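Local coordinates for hyaluronidase (PDB 4UFQ), which degrades hyaluronan, probably by cutting its hexosaminidic linkages, and assembles as an elongated trimer of the phage-type HylP family, at the interface of chains A and B. Residues are numbered along the deposited sequence; one frame, centred on the assembly and turned at random. Chains: chain A/B, Hyaluronidase.

Contact 1: the interface of chains A and B. Residues chain A 112-114, 119, 121-122; chain B 100, 105-109.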
# COMPACT_ATOMS: atom_id res chain seq x y z
N VAL A 112 -4.33 3.83 6.34
CA VAL A 112 -3.17 4.29 7.11
C VAL A 112 -3.46 5.65 7.69
O VAL A 112 -3.85 6.57 6.96
CB VAL A 112 -1.91 4.38 6.23
CG1 VAL A 112 -0.69 4.74 7.08
CG2 VAL A 112 -1.67 3.09 5.48
N THR A 113 -3.27 5.81 8.99
CA THR A 113 -3.43 7.13 9.60
C THR A 113 -2.48 7.28 10.79
O THR A 113 -1.69 6.39 11.09
CB THR A 113 -4.90 7.39 10.00
OG1 THR A 113 -5.08 8.79 10.30
CG2 THR A 113 -5.32 6.53 11.19
N ALA A 114 -2.59 8.42 11.47
CA ALA A 114 -1.70 8.77 12.58
C ALA A 114 -2.54 9.54 13.56
O ALA A 114 -2.69 10.75 13.47
CB ALA A 114 -0.54 9.60 12.07
N THR A 119 2.59 12.00 11.12
CA THR A 119 3.96 11.54 11.18
C THR A 119 4.81 12.39 10.25
O THR A 119 4.32 12.97 9.27
CB THR A 119 4.12 10.07 10.77
OG1 THR A 119 5.49 9.70 10.91
CG2 THR A 119 3.68 9.82 9.32
N GLY A 121 7.39 10.83 8.80
CA GLY A 121 7.87 9.83 7.86
C GLY A 121 7.02 9.57 6.63
O GLY A 121 5.87 10.01 6.53
N ASN A 122 7.57 8.82 5.67
CA ASN A 122 6.85 8.47 4.45
C ASN A 122 5.62 7.67 4.78
O ASN A 122 5.68 6.78 5.64
CB ASN A 122 7.72 7.63 3.51
CG ASN A 122 8.96 8.33 3.05
OD1 ASN A 122 8.92 9.51 2.67
ND2 ASN A 122 10.08 7.62 3.07
N LEU B 100 0.03 5.05 13.10
CA LEU B 100 1.32 5.58 13.53
C LEU B 100 1.06 6.54 14.68
O LEU B 100 0.72 7.70 14.46
CB LEU B 100 1.98 6.29 12.35
CG LEU B 100 2.15 5.40 11.12
CD1 LEU B 100 2.67 6.25 9.94
CD2 LEU B 100 3.07 4.22 11.36
N THR B 105 6.23 11.56 16.14
CA THR B 105 6.78 10.38 15.46
C THR B 105 7.27 10.69 14.04
O THR B 105 6.77 11.61 13.36
CB THR B 105 5.75 9.24 15.42
OG1 THR B 105 6.36 8.07 14.88
CG2 THR B 105 4.54 9.60 14.56
N ALA B 106 8.27 9.93 13.61
CA ALA B 106 8.78 10.02 12.24
C ALA B 106 8.70 8.65 11.56
O ALA B 106 9.27 8.43 10.48
CB ALA B 106 10.22 10.54 12.24
N ALA B 107 7.98 7.72 12.20
CA ALA B 107 7.77 6.39 11.64
C ALA B 107 7.05 6.41 10.30
O ALA B 107 6.16 7.23 10.06
CB ALA B 107 6.99 5.54 12.62
N GLN B 108 7.42 5.47 9.44
CA GLN B 108 6.81 5.34 8.14
C GLN B 108 5.63 4.40 8.20
O GLN B 108 5.51 3.60 9.13
CB GLN B 108 7.85 4.83 7.14
CG GLN B 108 9.07 5.73 7.04
CD GLN B 108 10.20 5.08 6.28
OE1 GLN B 108 10.28 5.20 5.06
NE2 GLN B 108 11.07 4.38 6.99
N GLY B 109 4.75 4.51 7.22
CA GLY B 109 3.60 3.62 7.11
C GLY B 109 3.97 2.27 6.49
O GLY B 109 4.10 1.28 7.20
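Strand 110-113 of chain A and the loop after it, through A:Asn122, meet the end of strand 96-101 of chain B and the loop leading through B:Gln108 to B:Gly109. The family is that of HylP, the phage-type hyaluronidases, whose chains wind together as a triple-stranded beta-helix. At the strand ends the B:Leu100 N-H lies in the plane of the A:Thr113 carbonyl and gives its O a nearly straight bond of 3.0 Å. Further along, A:Thr119 turns its hydroxyl towards chain B, OG1 lying anti to its own backbone N (chi1 -178°). OG1 donates to B:Ala107 O at 2.7 Å, arriving slightly tilted from the carbonyl plane, and accepts the amide of A:Gly121 at 3.1 Å. The hydroxyl thus joins the two loops while pinning its own. B:Thr105 props the partner loop in like manner, its OG1 accepting the B:Ala107 amide at 3.2 Å. On the methyl branch, the A:Thr119 and B:Leu100 side chains cross obliquely, CG2 of the threonine meeting CD1 of the leucine at 3.8 Å, while A:Thr119 CB meets the B:Thr105 methyl, CG2. An alanine at A:Thr119 would probably leave the B:Ala107 carbonyl and the A:Gly121 amide without their shared hydroxyl and open a gap beside the B:Leu100 methyl. Beyond, A:Asn122 O receives the B:Gly109 amide at 2.9 Å. The side chains of A:Asn122 and B:Gln108 run side by side, pointing the same way, and join at their tips: A:Asn122 ND2 donates to B:Gln108 OE1 at 3.1 Å. Their amide planes stand 62° apart, and the donor comes in well tilted from the glutamine carbonyl plane.

Contact 2: the interface of chains A and B. Residues chain A 177-178, 184, 194-196; chain B 173-176.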
# COMPACT_ATOMS: atom_id res chain seq x y z
N ILE A 177 -7.58 22.11 -15.71
CA ILE A 177 -6.67 22.91 -14.91
C ILE A 177 -7.50 24.01 -14.28
O ILE A 177 -8.05 24.87 -15.00
CB ILE A 177 -5.54 23.51 -15.77
CG1 ILE A 177 -4.76 22.39 -16.48
CG2 ILE A 177 -4.62 24.36 -14.90
CD1 ILE A 177 -3.75 22.90 -17.49
N GLY A 178 -7.63 24.03 -12.95
CA GLY A 178 -8.39 25.05 -12.26
C GLY A 178 -7.59 26.34 -12.22
O GLY A 178 -6.38 26.32 -12.45
N PRO A 184 2.08 32.00 -10.74
CA PRO A 184 3.52 31.67 -10.66
C PRO A 184 4.46 32.84 -10.94
O PRO A 184 4.14 33.68 -11.79
CB PRO A 184 3.69 30.63 -11.76
CG PRO A 184 2.36 29.94 -11.81
CD PRO A 184 1.36 31.07 -11.61
N ALA A 194 6.01 27.02 -16.56
CA ALA A 194 4.83 26.78 -15.74
C ALA A 194 3.57 27.07 -16.53
O ALA A 194 3.38 28.18 -17.03
CB ALA A 194 4.89 27.67 -14.49
N LEU A 195 2.70 26.07 -16.61
CA LEU A 195 1.44 26.15 -17.32
C LEU A 195 0.37 26.33 -16.27
O LEU A 195 0.35 25.59 -15.27
CB LEU A 195 1.19 24.85 -18.09
CG LEU A 195 -0.03 24.78 -19.01
CD1 LEU A 195 0.10 25.71 -20.21
CD2 LEU A 195 -0.27 23.34 -19.48
N TYR A 196 -0.49 27.34 -16.40
CA TYR A 196 -1.52 27.58 -15.40
C TYR A 196 -2.71 28.25 -16.00
O TYR A 196 -2.62 28.83 -17.09
CB TYR A 196 -0.96 28.41 -14.23
CG TYR A 196 -0.45 29.79 -14.58
CD1 TYR A 196 0.81 29.96 -15.16
CD2 TYR A 196 -1.21 30.91 -14.33
CE1 TYR A 196 1.30 31.24 -15.46
CE2 TYR A 196 -0.73 32.18 -14.63
CZ TYR A 196 0.52 32.33 -15.21
OH TYR A 196 1.00 33.58 -15.51
N GLY B 173 -4.12 23.84 -9.41
CA GLY B 173 -2.85 24.51 -9.24
C GLY B 173 -2.13 24.54 -10.57
O GLY B 173 -2.68 24.18 -11.62
N SER B 174 -0.86 24.93 -10.55
CA SER B 174 -0.11 25.04 -11.78
C SER B 174 0.60 23.73 -12.13
O SER B 174 0.76 22.84 -11.26
CB SER B 174 0.91 26.17 -11.68
OG SER B 174 1.79 25.95 -10.58
N VAL B 175 1.00 23.61 -13.39
CA VAL B 175 1.71 22.45 -13.91
C VAL B 175 3.05 22.90 -14.42
O VAL B 175 3.13 23.65 -15.41
CB VAL B 175 0.96 21.78 -15.08
CG1 VAL B 175 1.76 20.56 -15.63
CG2 VAL B 175 -0.44 21.38 -14.66
N ARG B 176 4.12 22.46 -13.77
CA ARG B 176 5.46 22.75 -14.28
C ARG B 176 5.93 21.63 -15.19
O ARG B 176 5.78 20.46 -14.87
CB ARG B 176 6.45 22.96 -13.13
CG ARG B 176 6.18 24.26 -12.37
CD ARG B 176 6.99 24.40 -11.11
NE ARG B 176 6.98 25.80 -10.65
CZ ARG B 176 7.83 26.34 -9.79
NH1 ARG B 176 8.74 25.59 -9.18
NH2 ARG B 176 7.73 27.63 -9.49
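A:Leu195 and B:Val175 face each other as an antiparallel pair and exchange backbone bonds both ways. The A:Leu195 N-H reaches B:Val175 O at 2.7 Å, tilted 26° from the carbonyl plane. In return the B:Val175 N-H meets A:Leu195 O at 2.8 Å, nearly along the C=O axis. Both bonds are almost straight at the hydrogen, and the pair sets strand 193-198 of chain A antiparallel to strand 175-177 of chain B, which probably helps fix their register. The A:Leu195 side chain starts close beside the acceptor carbonyl, with CB 3.5 Å from B:Val175 O.

To either side of this pair the contacts are looser and made by side-chain stems. A:Ala194 forms an antiparallel beta bridge with B:Arg176, and the small methyl of the alanine lies against the aliphatic part of the arginine at CG. At the other end B:Ser174 presents its CB to chain A, 3.9 Å from A:Tyr196 CB and 4.0 Å from A:Pro184 CG, while its hydroxyl makes no cross-chain hydrogen bond in the contacts described. A:Ile177 CG2, anti to its backbone N, comes up to B:Gly173 O at 3.8 Å, an apolar touch on a carbonyl.

The second shell lies largely within chain A. A:Tyr196 CG takes the crowded position between backbone N and carbonyl carbon (chi1 61°), which brings the ring beneath A:Pro184, whose CD stands 3.5 Å above the ring centre. This packing probably steadies the loop proline that borders B:Ser174. On the opposite side of the strand, A:Leu195 CD2 rests 4.0 Å from A:Ile177 CD1, tying strand 193-198 to strand 175-177 of the same chain. B:Gly173 has a fully extended backbone of a kind glycine takes readily, where its chain passes from strand 169-172 into strand 175-177. The site thus lies towards the C-terminal end of the elongated molecule, where strand 175-177 of one copy adds to the edge of strand 193-198 of another.

Contact 1 and contact 2 lie about 30 Å apart, measured between the centres of their C-alpha atoms, along the length of the same A-B interface, and share no residue or strand. Contact 1, near the middle of the chain, joins mainly loops and strand ends, with side-chain hydroxyl and amide groups helping the backbone; contact 2, nearer the C-terminus, is carried by direct strand pairing. The A-B interface as a whole is not an exact two-fold, as expected among three copies wound together. Bonding at two separate levels suggests that the chains are joined at more than one point along the molecule.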